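Local structure of PlaB phospholipase (Legionella pneumophila, 6ZTI) at residues D301-N304 with K305-E309; D311-T314 with K315-Q318. The protein is a phospholipase of the alpha/beta hydrolase class, linked to virulence, whose activity is controlled by NAD(H)-mediated tetramerization. All coordinates share one frame; numbering follows the deposited sequence.

In the fold
Interactions 1 and 2 follow one another along a single helix, 300-320, with interaction 1 in its first half and interaction 2 closer to its end; their centres are about 14 Å apart and Leu310 separates their segments. Both belong to the alpha/beta hydrolase part of the chain. Tyr303 in interaction 1 and Thr314 in interaction 2 bond to the backbone of strand 257-261, the last strand of the six-stranded parallel sheet within the chain, and the Thr317 hydroxyl lies within bonding reach of it. The helix thus meets this strand at two successive levels, while the Asp311-Lys315 salt bridge lies on another flank. Both contacts are structural packing, away from the annotated dinucleotide sites.

Interaction 1: D301-N304 with K305-E309; sequences DSYN and KLVKE
The aromatic ring of Tyr303 carries Val307 on one of its faces, a CH-pi contact between residues one turn apart (i to i+4) in helix 300-320 of the alpha/beta hydrolase fold. The methyl CG2 of Val307 stands 4.0 Å from the centroid of the Tyr303 ring and is displaced toward the rim, with its closest ring atom being Tyr303 CE2 at 3.7 Å. Phe193 adds an edge-to-face ring contact, and the phenol OH of Tyr303 bonds both to Ser192 O and to Ala257 N, joining the helix to two adjacent strands of the parallel sheet and fixing the position of the phenol end. With CG of Tyr303 trans to the backbone N (chi1 -176°), the ring is carried to the side where the valine methyl follows. The backbone beneath is regular alpha-helix: Lys305 N bonds to Asp301 O at 3.0 Å, and Leu306 N to Ser302 O at 3.0 Å. The Leu306 side chain leads away from this turn to Trp290 and Cys294 of helix 286-296, and the chains of Lys305 and Lys308 also lead away from the contact. At the backbone end of the Tyr303-Val307 pair, Val307 N donates to Tyr303 O at 2.8 Å, and Val307 CG2 lies 3.2 Å from that same Tyr303 O.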
loop_
_atom_site.group_PDB
_atom_site.type_symbol
_atom_site.label_atom_id
_atom_site.label_comp_id
_atom_site.label_asym_id
_atom_site.label_seq_id
_atom_site.Cartn_x
_atom_site.Cartn_y
_atom_site.Cartn_z
ATOM N N ASP B 301 -0.562 43.210 -33.868
ATOM C CA ASP B 301 -1.636 44.180 -33.676
ATOM C C ASP B 301 -2.996 43.504 -33.670
ATOM O O ASP B 301 -3.834 43.778 -32.805
ATOM C CB ASP B 301 -1.583 45.240 -34.778
ATOM C CG ASP B 301 -0.288 46.034 -34.768
ATOM O OD1 ASP B 301 0.035 46.647 -33.725
ATOM O OD2 ASP B 301 0.415 46.035 -35.801
ATOM N N SER B 302 -3.254 42.652 -34.660
ATOM C CA SER B 302 -4.516 41.929 -34.691
ATOM C C SER B 302 -4.646 40.997 -33.495
ATOM O O SER B 302 -5.748 40.815 -32.969
ATOM C CB SER B 302 -4.638 41.152 -35.999
ATOM O OG SER B 302 -3.453 40.419 -36.281
ATOM N N TYR B 303 -3.533 40.403 -33.053
ATOM C CA TYR B 303 -3.560 39.540 -31.882
ATOM C C TYR B 303 -3.986 40.316 -30.646
ATOM O O TYR B 303 -4.867 39.876 -29.904
ATOM C CB TYR B 303 -2.188 38.904 -31.654
ATOM C CG TYR B 303 -2.158 37.914 -30.500
ATOM C CD1 TYR B 303 -2.782 36.680 -30.607
ATOM C CD2 TYR B 303 -1.502 38.211 -29.320
ATOM C CE1 TYR B 303 -2.756 35.764 -29.567
ATOM C CE2 TYR B 303 -1.460 37.301 -28.275
ATOM C CZ TYR B 303 -2.094 36.075 -28.406
ATOM O OH TYR B 303 -2.076 35.164 -27.382
ATOM N N ASN B 304 -3.349 41.467 -30.399
ATOM C CA ASN B 304 -3.668 42.251 -29.212
ATOM C C ASN B 304 -5.089 42.789 -29.271
ATOM O O ASN B 304 -5.746 42.933 -28.232
ATOM C CB ASN B 304 -2.675 43.403 -29.055
ATOM C CG ASN B 304 -1.319 42.933 -28.612
ATOM O OD1 ASN B 304 -1.176 41.837 -28.077
ATOM N ND2 ASN B 304 -0.313 43.763 -28.819
ATOM N N LYS B 305 -5.573 43.108 -30.472
ATOM C CA LYS B 305 -6.981 43.452 -30.632
ATOM C C LYS B 305 -7.867 42.318 -30.129
ATOM O O LYS B 305 -8.793 42.537 -29.340
ATOM C CB LYS B 305 -7.262 43.767 -32.099
ATOM C CG LYS B 305 -8.680 44.224 -32.419
ATOM C CD LYS B 305 -8.674 45.229 -33.579
ATOM C CE LYS B 305 -9.735 44.918 -34.629
ATOM N NZ LYS B 305 -9.642 45.850 -35.798
ATOM N N LEU B 306 -7.572 41.086 -30.549
ATOM C CA LEU B 306 -8.368 39.936 -30.132
ATOM C C LEU B 306 -8.219 39.649 -28.643
ATOM O O LEU B 306 -9.191 39.244 -27.984
ATOM C CB LEU B 306 -7.961 38.717 -30.952
ATOM C CG LEU B 306 -8.826 37.464 -30.879
ATOM C CD1 LEU B 306 -10.290 37.807 -30.792
ATOM C CD2 LEU B 306 -8.580 36.621 -32.114
ATOM N N VAL B 307 -7.016 39.823 -28.092
ATOM C CA VAL B 307 -6.839 39.628 -26.651
ATOM C C VAL B 307 -7.829 40.492 -25.884
ATOM O O VAL B 307 -8.480 40.037 -24.935
ATOM C CB VAL B 307 -5.395 39.947 -26.237
ATOM C CG1 VAL B 307 -5.263 39.958 -24.732
ATOM C CG2 VAL B 307 -4.427 38.935 -26.844
ATOM N N LYS B 308 -7.957 41.754 -26.288
ATOM C CA LYS B 308 -8.850 42.666 -25.585
ATOM C C LYS B 308 -10.310 42.334 -25.855
ATOM O O LYS B 308 -11.137 42.383 -24.939
ATOM C CB LYS B 308 -8.548 44.105 -25.989
ATOM C CG LYS B 308 -9.337 45.153 -25.218
ATOM C CD LYS B 308 -10.031 46.136 -26.160
ATOM C CE LYS B 308 -11.345 45.578 -26.704
ATOM N NZ LYS B 308 -12.327 46.665 -26.986
ATOM N N GLU B 309 -10.655 41.988 -27.100
ATOM C CA GLU B 309 -12.034 41.602 -27.380
ATOM C C GLU B 309 -12.446 40.397 -26.545
ATOM O O GLU B 309 -13.560 40.358 -26.008
ATOM C CB GLU B 309 -12.229 41.300 -28.866
ATOM C CG GLU B 309 -12.284 42.535 -29.759
ATOM C CD GLU B 309 -12.640 42.211 -31.206
ATOM O OE1 GLU B 309 -13.591 41.432 -31.433
ATOM O OE2 GLU B 309 -11.970 42.735 -32.120
#

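Interaction 2: D311-T314 with K315-Q318; sequences DNIT and KETQ
Two different first torsions bring Asp311 and Lys315 together: the aspartate places CG opposite its own backbone N (chi1 -176°), while the lysine keeps CG beside its N (chi1 -80°) and, after an extended run, bends at its last torsion (chi4 49°). The result is an i to i+4 salt bridge on one flank of helix 300-320, in which Lys315 NZ faces both carboxylate oxygens, nearer to Asp311 OD2 (3.2 Å) than to Asp311 OD1 (3.5 Å). Both hydrogen bonds are weak, so the attraction is probably mainly electrostatic. Underneath, Lys315 N donates to Asp311 O at 3.0 Å. Two residues on, Ile313 O accepts Thr317 N at 2.8 Å and has Thr317 OG1 at 2.9 Å, although the hydroxyl proton also has Val260 O within reach. Thr314 and Gln318 run side by side in the same direction, with methyl CG2 of Thr314 3.7 Å from Gln318 OE1. On another side, Ile313 CD1 lies 3.9 Å from Glu316 OE1. Outside the helix, Thr314 OG1 bonds to Val260 N as well as to Leu310 O, and Gln318 NE2 reaches Asn450 OD1 and Gln198 OE1. Through the two threonines, this part of the helix rests against strand 257-261, meeting both the amide and the carbonyl of its Val260.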
loop_
_atom_site.group_PDB
_atom_site.type_symbol
_atom_site.label_atom_id
_atom_site.label_comp_id
_atom_site.label_asym_id
_atom_site.label_seq_id
_atom_site.Cartn_x
_atom_site.Cartn_y
_atom_site.Cartn_z
ATOM N N ASP B 311 -11.223 39.388 -23.669
ATOM C CA ASP B 311 -11.342 39.780 -22.271
ATOM C C ASP B 311 -12.691 40.440 -21.998
ATOM O O ASP B 311 -13.305 40.204 -20.951
ATOM C CB ASP B 311 -10.200 40.721 -21.881
ATOM C CG ASP B 311 -10.231 41.072 -20.399
ATOM O OD1 ASP B 311 -10.119 40.141 -19.574
ATOM O OD2 ASP B 311 -10.401 42.259 -20.059
ATOM N N ASN B 312 -13.164 41.273 -22.924
ATOM C CA ASN B 312 -14.495 41.850 -22.785
ATOM C C ASN B 312 -15.570 40.766 -22.784
ATOM O O ASN B 312 -16.533 40.842 -22.014
ATOM C CB ASN B 312 -14.766 42.845 -23.911
ATOM C CG ASN B 312 -14.004 44.134 -23.744
ATOM O OD1 ASN B 312 -13.506 44.437 -22.657
ATOM N ND2 ASN B 312 -13.918 44.913 -24.819
ATOM N N ILE B 313 -15.439 39.767 -23.663
ATOM C CA ILE B 313 -16.401 38.664 -23.691
ATOM C C ILE B 313 -16.371 37.901 -22.369
ATOM O O ILE B 313 -17.409 37.486 -21.849
ATOM C CB ILE B 313 -16.114 37.725 -24.881
ATOM C CG1 ILE B 313 -16.216 38.463 -26.224
ATOM C CG2 ILE B 313 -17.054 36.524 -24.874
ATOM C CD1 ILE B 313 -17.532 39.170 -26.465
ATOM N N THR B 314 -15.179 37.660 -21.831
ATOM C CA THR B 314 -15.074 37.003 -20.532
ATOM C C THR B 314 -15.837 37.780 -19.462
ATOM O O THR B 314 -16.606 37.204 -18.684
ATOM C CB THR B 314 -13.600 36.860 -20.157
ATOM O OG1 THR B 314 -12.967 35.969 -21.084
ATOM C CG2 THR B 314 -13.432 36.307 -18.757
ATOM N N LYS B 315 -15.626 39.095 -19.399
ATOM C CA LYS B 315 -16.303 39.907 -18.392
ATOM C C LYS B 315 -17.813 39.835 -18.554
ATOM O O LYS B 315 -18.551 39.763 -17.566
ATOM C CB LYS B 315 -15.826 41.356 -18.490
ATOM C CG LYS B 315 -14.486 41.579 -17.813
ATOM C CD LYS B 315 -13.751 42.778 -18.382
ATOM C CE LYS B 315 -12.585 43.179 -17.489
ATOM N NZ LYS B 315 -11.737 42.006 -17.136
ATOM N N GLU B 316 -18.287 39.859 -19.797
ATOM C CA GLU B 316 -19.721 39.822 -20.061
ATOM C C GLU B 316 -20.311 38.458 -19.722
ATOM O O GLU B 316 -21.381 38.368 -19.108
ATOM C CB GLU B 316 -19.979 40.174 -21.530
ATOM C CG GLU B 316 -21.422 40.075 -21.972
ATOM C CD GLU B 316 -21.574 40.181 -23.485
ATOM O OE1 GLU B 316 -20.730 39.619 -24.219
ATOM O OE2 GLU B 316 -22.541 40.824 -23.942
ATOM N N THR B 317 -19.636 37.384 -20.133
ATOM C CA THR B 317 -20.115 36.042 -19.837
ATOM C C THR B 317 -20.274 35.836 -18.341
ATOM O O THR B 317 -21.288 35.308 -17.877
ATOM C CB THR B 317 -19.143 35.006 -20.398
ATOM O OG1 THR B 317 -19.108 35.108 -21.827
ATOM C CG2 THR B 317 -19.564 33.588 -19.984
ATOM N N GLN B 318 -19.267 36.232 -17.567
ATOM C CA GLN B 318 -19.272 35.865 -16.163
ATOM C C GLN B 318 -20.274 36.692 -15.370
ATOM O O GLN B 318 -20.841 36.194 -14.394
ATOM C CB GLN B 318 -17.850 35.969 -15.612
ATOM C CG GLN B 318 -16.940 34.908 -16.229
ATOM C CD GLN B 318 -15.569 34.784 -15.572
ATOM O OE1 GLN B 318 -14.843 35.767 -15.397
ATOM N NE2 GLN B 318 -15.197 33.556 -15.236
#